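Local coordinates for protein Bug27 (Bordetella pertussis, PDB 2QPQ) that probably binds a small solute in the periplasm, as a Venus flytrap receptor of the Bug family for solute uptake, at residues M24-L28 and K262-Y268; V58-D64 and V234-P239; I97-P103 and N227-L232. All coordinates share one frame. Residues are numbered along the deposited sequence.

Overall arrangement
A long strand pair, the helices packed on it and the loop that continues one of its strands illustrate how contact chemistry follows position in an alpha/beta fold. Interaction 3 is the buried core, two antiparallel strands joined by hydrogen bonds near the centre of the chain. Interaction 1 is partly buried, made by aliphatic, sulfur and aromatic side chains and the methylene chain of Lys262; it lies on that pair, Leu25 packing on His230 and Tyr268 on Tyr101 and Val102. Interaction 2 sits farther out and uses the end of strand 227-235 and the turn after it, where prolines meet carbonyl groups and aliphatic carbons. Along the chain, interaction 3 nests within interaction 2, and that within interaction 1.

Interaction 1. Residues M24-L28 and K262-Y268; sequences MLARL and KLADLGY
Met24 to Leu28 form part of helix 21-35, and Lys262 to Leu266 the end of helix 257-266; the segment axes are nearly antiparallel (168°) but 13.0 Å apart, so long side chains must bridge the gap. The register sets Leu25 against Leu263 (CA to CA 9.0 Å) and Leu28 against Lys262 (10.1 Å). Met24, with chi1 t and both chi2 and chi3 m, has the largest covered area (70 Å²): its CE lies 3.5 Å from Tyr268 CE2 and 3.8 Å from Leu266 CD1, while its SD rests 3.7 Å from Lys262 CE. Leu25 (m, t) points sideways from CA, yet its CD2 is 3.9 Å from Leu263 CD1. Its helix makes the first beta-alpha-beta crossover of the sheet, between parallel strands 10-14 and 41-45, and Leu25 and Tyr268 both settle on Ala100 of strand 93-109. One turn beyond Met24, Leu28 (t, p) puts CD2 3.5 Å from Leu263 CD1. The partner helix ends in a Schellman motif: Gly267 takes phi/psi 98/8, Tyr268 N bonds to Leu263 O and Gly267 N to Ala264 O, each at 3.0 Å; the chain then extends, the Tyr268 CA-to-CB bond points toward the first helix, and with chi1 m its ring meets Met24 CE.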
loop_
_atom_site.group_PDB
_atom_site.type_symbol
_atom_site.label_atom_id
_atom_site.label_comp_id
_atom_site.label_asym_id
_atom_site.label_seq_id
_atom_site.Cartn_x
_atom_site.Cartn_y
_atom_site.Cartn_z
ATOM N N MET A 24 8.244 7.270 -3.679
ATOM C CA MET A 24 7.916 8.617 -4.203
ATOM C C MET A 24 7.599 9.560 -3.013
ATOM O O MET A 24 8.102 10.689 -2.929
ATOM C CB MET A 24 6.700 8.514 -5.128
ATOM C CG MET A 24 6.192 9.873 -5.661
ATOM S SD MET A 24 5.044 10.764 -4.586
ATOM C CE MET A 24 3.505 9.875 -4.842
ATOM N N LEU A 25 6.733 9.098 -2.117
ATOM C CA LEU A 25 6.374 9.879 -0.945
ATOM C C LEU A 25 7.557 10.128 -0.001
ATOM O O LEU A 25 7.732 11.243 0.495
ATOM C CB LEU A 25 5.227 9.210 -0.212
ATOM C CG LEU A 25 3.882 9.127 -0.918
ATOM C CD1 LEU A 25 2.989 8.075 -0.222
ATOM C CD2 LEU A 25 3.202 10.538 -0.955
ATOM N N ALA A 26 8.352 9.094 0.273
ATOM C CA ALA A 26 9.559 9.288 1.078
ATOM C C ALA A 26 10.481 10.363 0.471
ATOM O O ALA A 26 10.937 11.264 1.174
ATOM C CB ALA A 26 10.318 7.932 1.308
ATOM N N ARG A 27 10.708 10.302 -0.837
ATOM C CA ARG A 27 11.588 11.270 -1.505
ATOM C C ARG A 27 10.965 12.676 -1.555
ATOM O O ARG A 27 11.703 13.680 -1.429
ATOM C CB ARG A 27 11.985 10.755 -2.916
ATOM C CG ARG A 27 12.866 9.537 -2.795
ATOM C CD ARG A 27 13.333 8.974 -4.102
ATOM N NE ARG A 27 14.171 7.790 -3.841
ATOM C CZ ARG A 27 15.462 7.824 -3.538
ATOM N NH1 ARG A 27 16.105 9.002 -3.467
ATOM N NH2 ARG A 27 16.116 6.682 -3.326
ATOM N N LEU A 28 9.629 12.740 -1.681
ATOM C CA LEU A 28 8.901 14.021 -1.662
ATOM C C LEU A 28 9.051 14.664 -0.264
ATOM O O LEU A 28 9.434 15.851 -0.144
ATOM C CB LEU A 28 7.433 13.831 -2.080
ATOM C CG LEU A 28 6.386 14.967 -2.188
ATOM C CD1 LEU A 28 6.759 15.942 -3.284
ATOM C CD2 LEU A 28 5.016 14.411 -2.483
ATOM N N LYS A 262 -0.140 17.530 -6.376
ATOM C CA LYS A 262 0.629 16.440 -6.933
ATOM C C LYS A 262 0.022 15.106 -6.564
ATOM O O LYS A 262 -0.164 14.263 -7.426
ATOM C CB LYS A 262 2.077 16.472 -6.448
ATOM C CG LYS A 262 2.949 15.443 -7.141
ATOM C CD LYS A 262 4.234 15.188 -6.398
ATOM C CE LYS A 262 4.790 13.803 -6.731
ATOM N NZ LYS A 262 6.051 13.817 -7.525
ATOM N N LEU A 263 -0.237 14.901 -5.273
ATOM C CA LEU A 263 -0.802 13.636 -4.816
ATOM C C LEU A 263 -2.204 13.402 -5.339
ATOM O O LEU A 263 -2.522 12.310 -5.792
ATOM C CB LEU A 263 -0.800 13.575 -3.288
ATOM C CG LEU A 263 0.445 12.999 -2.590
ATOM C CD1 LEU A 263 1.755 13.415 -3.181
ATOM C CD2 LEU A 263 0.440 13.310 -1.110
ATOM N N ALA A 264 -3.053 14.423 -5.263
ATOM C CA ALA A 264 -4.419 14.253 -5.713
ATOM C C ALA A 264 -4.429 13.894 -7.185
ATOM O O ALA A 264 -5.207 13.031 -7.600
ATOM C CB ALA A 264 -5.245 15.516 -5.473
ATOM N N ASP A 265 -3.564 14.552 -7.964
ATOM C CA ASP A 265 -3.509 14.351 -9.415
ATOM C C ASP A 265 -3.165 12.901 -9.717
ATOM O O ASP A 265 -3.590 12.372 -10.741
ATOM C CB ASP A 265 -2.436 15.235 -10.047
ATOM C CG ASP A 265 -2.868 16.702 -10.193
ATOM O OD1 ASP A 265 -4.022 17.065 -9.872
ATOM O OD2 ASP A 265 -2.019 17.490 -10.643
ATOM N N LEU A 266 -2.349 12.300 -8.840
ATOM C CA LEU A 266 -1.929 10.887 -8.924
ATOM C C LEU A 266 -2.950 9.873 -8.425
ATOM O O LEU A 266 -2.851 8.698 -8.713
ATOM C CB LEU A 266 -0.599 10.677 -8.192
ATOM C CG LEU A 266 0.625 11.272 -8.866
ATOM C CD1 LEU A 266 1.848 11.178 -7.997
ATOM C CD2 LEU A 266 0.850 10.553 -10.166
ATOM N N GLY A 267 -3.949 10.305 -7.689
ATOM C CA GLY A 267 -4.944 9.369 -7.209
ATOM C C GLY A 267 -4.673 8.942 -5.783
ATOM O O GLY A 267 -5.366 8.037 -5.280
ATOM N N TYR A 268 -3.691 9.599 -5.133
ATOM C CA TYR A 268 -3.496 9.468 -3.661
ATOM C C TYR A 268 -4.502 10.296 -2.909
ATOM O O TYR A 268 -4.869 11.401 -3.334
ATOM C CB TYR A 268 -2.084 9.881 -3.218
ATOM C CG TYR A 268 -1.055 8.922 -3.697
ATOM C CD1 TYR A 268 -0.767 7.767 -2.966
ATOM C CD2 TYR A 268 -0.419 9.115 -4.916
ATOM C CE1 TYR A 268 0.159 6.832 -3.439
ATOM C CE2 TYR A 268 0.486 8.216 -5.391
ATOM C CZ TYR A 268 0.784 7.075 -4.635
ATOM O OH TYR A 268 1.678 6.168 -5.113
#

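Interaction 2. Residues V58-D64 and V234-P239; sequences VADRAPD and VPGATP
This is a packing contact at the periphery of the fold, between the exit of helix 52-59 with its following loop and the end of strand 227-235 with the turn leading to helix 240-254. Van der Waals contact dominates, and the CA atoms of Pro63 and Thr238 come within 4.2 Å. Val58 and Ala59 lie in the last turn of the helix, Arg61 N bonding back to Val58 O at 3.0 Å, and the chain then extends through Arg61 and Ala62. Pro235 faces this bend: its CG lies 3.4 Å from Val58 O, 3.5 Å from Arg61 O and 3.4 Å from Ala62 O, so three carbonyl oxygens of the bend line one side of this ring carbon. Val58 (chi1 t) adds CG1 4.0 Å from Pro235 CD. The guanidinium of Arg61 turns away to a salt bridge with Asp11. Pro63, at phi/psi -85/57, is the centre of an inverse gamma turn and lays CB 3.8 Å from Ala237 CB and 3.4 Å from Thr238 N. Pro63 O accepts a CA-H...O contact from Thr238 CA at 3.5 Å and lies 3.4 Å from Pro239 CD. Across from Pro63, Pro235 to Thr238 form a type I beta turn in which Pro235 O receives both Thr238 N (3.0 Å) and Thr238 OG1 (2.6 Å; chi1 m). Pro239 then takes the N-cap position, so the turn is a compact strand-to-helix connection of an alpha/beta domain.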
loop_
_atom_site.group_PDB
_atom_site.type_symbol
_atom_site.label_atom_id
_atom_site.label_comp_id
_atom_site.label_asym_id
_atom_site.label_seq_id
_atom_site.Cartn_x
_atom_site.Cartn_y
_atom_site.Cartn_z
ATOM N N VAL A 58 15.982 -0.442 10.909
ATOM C CA VAL A 58 15.446 0.593 11.774
ATOM C C VAL A 58 15.140 0.120 13.194
ATOM O O VAL A 58 15.363 0.879 14.122
ATOM C CB VAL A 58 14.225 1.315 11.121
ATOM C CG1 VAL A 58 13.649 2.410 12.038
ATOM C CG2 VAL A 58 14.695 1.954 9.803
ATOM N N ALA A 59 14.574 -1.082 13.362
ATOM C CA ALA A 59 14.323 -1.679 14.703
ATOM C C ALA A 59 15.565 -1.613 15.594
ATOM O O ALA A 59 15.453 -1.552 16.828
ATOM C CB ALA A 59 13.863 -3.121 14.561
ATOM N N ASP A 60 16.742 -1.669 14.970
ATOM C CA ASP A 60 18.007 -1.725 15.717
ATOM C C ASP A 60 18.670 -0.375 15.889
ATOM O O ASP A 60 19.724 -0.285 16.519
ATOM C CB ASP A 60 18.976 -2.671 14.980
ATOM C CG ASP A 60 18.670 -4.140 15.243
ATOM O OD1 ASP A 60 17.905 -4.469 16.177
ATOM O OD2 ASP A 60 19.222 -4.988 14.528
ATOM N N ARG A 61 18.103 0.674 15.304
ATOM C CA ARG A 61 18.642 2.027 15.481
ATOM C C ARG A 61 18.172 2.665 16.790
ATOM O O ARG A 61 17.161 2.225 17.376
ATOM C CB ARG A 61 18.210 2.944 14.316
ATOM C CG ARG A 61 18.811 2.583 12.960
ATOM C CD ARG A 61 20.294 3.039 12.811
ATOM N NE ARG A 61 20.776 2.707 11.459
ATOM C CZ ARG A 61 20.593 3.456 10.361
ATOM N NH1 ARG A 61 19.976 4.633 10.418
ATOM N NH2 ARG A 61 21.091 3.036 9.187
ATOM N N ALA A 62 18.912 3.699 17.224
ATOM C CA ALA A 62 18.596 4.455 18.417
ATOM C C ALA A 62 17.192 5.049 18.277
ATOM O O ALA A 62 16.778 5.429 17.184
ATOM C CB ALA A 62 19.631 5.584 18.651
ATOM N N PRO A 63 16.448 5.110 19.384
ATOM C CA PRO A 63 15.100 5.707 19.378
ATOM C C PRO A 63 15.133 7.227 19.564
ATOM O O PRO A 63 14.534 7.772 20.522
ATOM C CB PRO A 63 14.434 5.027 20.564
ATOM C CG PRO A 63 15.630 4.869 21.576
ATOM C CD PRO A 63 16.842 4.583 20.729
ATOM N N ASP A 64 15.862 7.908 18.683
ATOM C CA ASP A 64 16.173 9.341 18.876
ATOM C C ASP A 64 15.543 10.215 17.797
ATOM O O ASP A 64 15.648 11.463 17.813
ATOM C CB ASP A 64 17.678 9.564 18.948
ATOM C CG ASP A 64 18.425 8.973 17.763
ATOM O OD1 ASP A 64 17.817 8.516 16.764
ATOM O OD2 ASP A 64 19.658 8.977 17.824
ATOM N N VAL A 234 9.232 4.848 13.564
ATOM C CA VAL A 234 10.543 5.040 14.203
ATOM C C VAL A 234 10.741 3.843 15.122
ATOM O O VAL A 234 9.815 3.043 15.296
ATOM C CB VAL A 234 10.619 6.355 15.016
ATOM C CG1 VAL A 234 10.871 7.606 14.018
ATOM C CG2 VAL A 234 9.350 6.538 15.931
ATOM N N PRO A 235 11.944 3.688 15.688
ATOM C CA PRO A 235 12.096 2.603 16.641
ATOM C C PRO A 235 11.045 2.727 17.774
ATOM O O PRO A 235 10.726 3.844 18.215
ATOM C CB PRO A 235 13.529 2.780 17.151
ATOM C CG PRO A 235 14.264 3.495 15.955
ATOM C CD PRO A 235 13.198 4.452 15.495
ATOM N N GLY A 236 10.548 1.564 18.221
ATOM C CA GLY A 236 9.526 1.429 19.242
ATOM C C GLY A 236 9.695 2.249 20.507
ATOM O O GLY A 236 8.704 2.723 21.044
ATOM N N ALA A 237 10.932 2.468 20.966
ATOM C CA ALA A 237 11.166 3.226 22.218
ATOM C C ALA A 237 11.238 4.750 22.026
ATOM O O ALA A 237 11.482 5.490 22.983
ATOM C CB ALA A 237 12.468 2.734 22.904
ATOM N N THR A 238 11.035 5.236 20.806
ATOM C CA THR A 238 11.196 6.673 20.537
ATOM C C THR A 238 10.148 7.426 21.329
ATOM O O THR A 238 8.974 7.165 21.178
ATOM C CB THR A 238 10.995 7.003 19.029
ATOM O OG1 THR A 238 11.872 6.160 18.262
ATOM C CG2 THR A 238 11.366 8.455 18.783
ATOM N N PRO A 239 10.569 8.358 22.195
ATOM C CA PRO A 239 9.563 9.061 23.022
ATOM C C PRO A 239 8.502 9.778 22.169
ATOM O O PRO A 239 8.759 10.182 21.032
ATOM C CB PRO A 239 10.384 10.085 23.781
ATOM C CG PRO A 239 11.780 9.449 23.837
ATOM C CD PRO A 239 11.947 8.806 22.477
#

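Interaction 3. Residues I97-P103 and N227-L232; sequences INVAYVP and NQWHGL
Strands 97-103 and 227-232 run antiparallel, with axes 4.6 Å apart at 142°, and their ladder shows how a sheet keeps its polar groups satisfied across an irregularity. Ile97 pairs with Leu232: Leu232 N gives a firm bond to Ile97 O (2.9 Å), whereas Ile97 N to Leu232 O is weak at 3.4 Å. Asn98 next faces Gly231 as a non-hydrogen-bonded pair with CA atoms only 4.1 Å apart; a CB on Gly231 would clash with Ile97 O. A beta bulge follows, Val99 (phi/psi -101/-17) being the extra residue that shifts the register by one. There Val99 N bonds to His230 O at 2.9 Å, and side chains supply further bonds: Asn98 OD1 (chi1 t) accepts His230 N at 3.1 Å, and His230 ND1 (chi1 m) donates to Ala100 O at 2.9 Å. Regular pairing resumes at Val102 and Gln228, with Val102 N to Gln228 O at 2.9 Å and Gln228 N to Val102 O at 3.2 Å. Asn98 ND2 bonds to Asp273, Trp229 NE1 to Asp285 and Trp229 N to Ser73, while Gln228 bonds to Gln142 and a bound citrate, probably from crystallisation. Long strand 93-109 also pairs with strand 180-183, consistent with the crossing strands between lobes of type II binding proteins. Asn98, Tyr101 and Trp229 lie under helix 275-296; Ile97 and Leu232 pack on helix 240-254, and Ala100, His230 and Leu232 on helix 21-35.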
loop_
_atom_site.group_PDB
_atom_site.type_symbol
_atom_site.label_atom_id
_atom_site.label_comp_id
_atom_site.label_asym_id
_atom_site.label_seq_id
_atom_site.Cartn_x
_atom_site.Cartn_y
_atom_site.Cartn_z
ATOM N N ILE A 97 3.489 9.133 11.417
ATOM C CA ILE A 97 2.472 9.773 10.575
ATOM C C ILE A 97 2.104 8.896 9.407
ATOM O O ILE A 97 2.978 8.282 8.810
ATOM C CB ILE A 97 2.941 11.199 10.055
ATOM C CG1 ILE A 97 1.834 11.909 9.258
ATOM C CG2 ILE A 97 4.263 11.106 9.215
ATOM C CD1 ILE A 97 2.174 13.436 8.987
ATOM N N ASN A 98 0.801 8.836 9.114
ATOM C CA ASN A 98 0.309 8.313 7.842
ATOM C C ASN A 98 -0.014 9.467 6.928
ATOM O O ASN A 98 -0.869 10.300 7.278
ATOM C CB ASN A 98 -0.949 7.484 8.070
ATOM C CG ASN A 98 -1.573 7.026 6.779
ATOM O OD1 ASN A 98 -0.859 6.653 5.846
ATOM N ND2 ASN A 98 -2.912 7.049 6.716
ATOM N N VAL A 99 0.656 9.512 5.767
ATOM C CA VAL A 99 0.589 10.665 4.849
ATOM C C VAL A 99 -0.341 10.510 3.606
ATOM O O VAL A 99 -0.710 11.496 2.959
ATOM C CB VAL A 99 1.994 11.116 4.407
ATOM C CG1 VAL A 99 2.891 11.437 5.613
ATOM C CG2 VAL A 99 2.689 10.038 3.547
ATOM N N ALA A 100 -0.720 9.283 3.271
ATOM C CA ALA A 100 -1.507 9.037 2.064
ATOM C C ALA A 100 -2.091 7.650 2.030
ATOM O O ALA A 100 -1.436 6.651 2.431
ATOM C CB ALA A 100 -0.652 9.211 0.815
ATOM N N TYR A 101 -3.284 7.575 1.469
ATOM C CA TYR A 101 -3.877 6.290 1.115
ATOM C C TYR A 101 -3.855 6.173 -0.395
ATOM O O TYR A 101 -3.840 7.187 -1.109
ATOM C CB TYR A 101 -5.313 6.227 1.577
ATOM C CG TYR A 101 -5.506 6.109 3.070
ATOM C CD1 TYR A 101 -5.485 4.863 3.700
ATOM C CD2 TYR A 101 -5.766 7.248 3.851
ATOM C CE1 TYR A 101 -5.693 4.758 5.081
ATOM C CE2 TYR A 101 -5.973 7.163 5.221
ATOM C CZ TYR A 101 -5.934 5.915 5.832
ATOM O OH TYR A 101 -6.135 5.832 7.191
ATOM N N VAL A 102 -3.841 4.943 -0.892
ATOM C CA VAL A 102 -4.213 4.721 -2.287
ATOM C C VAL A 102 -5.045 3.452 -2.367
ATOM O O VAL A 102 -4.602 2.369 -1.918
ATOM C CB VAL A 102 -3.010 4.732 -3.297
ATOM C CG1 VAL A 102 -2.210 3.408 -3.256
ATOM C CG2 VAL A 102 -3.522 4.940 -4.740
ATOM N N PRO A 103 -6.232 3.553 -2.977
ATOM C CA PRO A 103 -6.943 2.298 -3.162
ATOM C C PRO A 103 -6.267 1.413 -4.229
ATOM O O PRO A 103 -5.494 1.901 -5.075
ATOM C CB PRO A 103 -8.335 2.756 -3.608
ATOM C CG PRO A 103 -8.089 4.069 -4.305
ATOM C CD PRO A 103 -6.967 4.715 -3.560
ATOM N N ASN A 227 -7.699 -0.360 1.785
ATOM C CA ASN A 227 -6.995 0.845 1.388
ATOM C C ASN A 227 -5.542 0.829 1.900
ATOM O O ASN A 227 -5.310 0.640 3.082
ATOM C CB ASN A 227 -7.769 2.063 1.925
ATOM C CG ASN A 227 -7.683 3.276 1.022
ATOM O OD1 ASN A 227 -6.870 3.344 0.104
ATOM N ND2 ASN A 227 -8.482 4.282 1.332
ATOM N N GLN A 228 -4.577 1.021 1.006
ATOM C CA GLN A 228 -3.176 0.999 1.397
ATOM C C GLN A 228 -2.727 2.355 1.937
ATOM O O GLN A 228 -2.848 3.359 1.273
ATOM C CB GLN A 228 -2.318 0.615 0.207
ATOM C CG GLN A 228 -0.798 0.615 0.409
ATOM C CD GLN A 228 -0.120 -0.020 -0.784
ATOM O OE1 GLN A 228 -0.497 -1.110 -1.178
ATOM N NE2 GLN A 228 0.820 0.670 -1.398
ATOM N N TRP A 229 -2.192 2.347 3.137
ATOM C CA TRP A 229 -1.601 3.536 3.774
ATOM C C TRP A 229 -0.115 3.547 3.542
ATOM O O TRP A 229 0.490 2.520 3.148
ATOM C CB TRP A 229 -1.920 3.585 5.286
ATOM C CG TRP A 229 -1.878 2.265 6.072
ATOM C CD1 TRP A 229 -2.966 1.551 6.514
ATOM C CD2 TRP A 229 -0.716 1.569 6.584
ATOM N NE1 TRP A 229 -2.548 0.457 7.226
ATOM C CE2 TRP A 229 -1.184 0.440 7.281
ATOM C CE3 TRP A 229 0.671 1.774 6.483
ATOM C CZ2 TRP A 229 -0.313 -0.501 7.926
ATOM C CZ3 TRP A 229 1.551 0.816 7.121
ATOM C CH2 TRP A 229 1.026 -0.312 7.814
ATOM N N HIS A 230 0.470 4.714 3.794
ATOM C CA HIS A 230 1.871 5.005 3.510
ATOM C C HIS A 230 2.283 5.959 4.608
ATOM O O HIS A 230 1.682 7.025 4.768
ATOM C CB HIS A 230 2.063 5.718 2.171
ATOM C CG HIS A 230 1.510 4.973 0.997
ATOM N ND1 HIS A 230 0.171 5.006 0.669
ATOM C CD2 HIS A 230 2.110 4.189 0.066
ATOM C CE1 HIS A 230 -0.038 4.234 -0.387
ATOM N NE2 HIS A 230 1.122 3.744 -0.783
ATOM N N GLY A 231 3.300 5.589 5.372
ATOM C CA GLY A 231 3.697 6.458 6.448
ATOM C C GLY A 231 5.059 6.139 6.941
ATOM O O GLY A 231 5.794 5.355 6.306
ATOM N N LEU A 232 5.391 6.787 8.071
ATOM C CA LEU A 232 6.696 6.713 8.657
ATOM C C LEU A 232 6.561 6.176 10.070
ATOM O O LEU A 232 5.659 6.606 10.844
ATOM C CB LEU A 232 7.349 8.132 8.662
ATOM C CG LEU A 232 7.809 8.557 7.232
ATOM C CD1 LEU A 232 7.977 10.056 7.078
ATOM C CD2 LEU A 232 9.113 7.863 6.829
#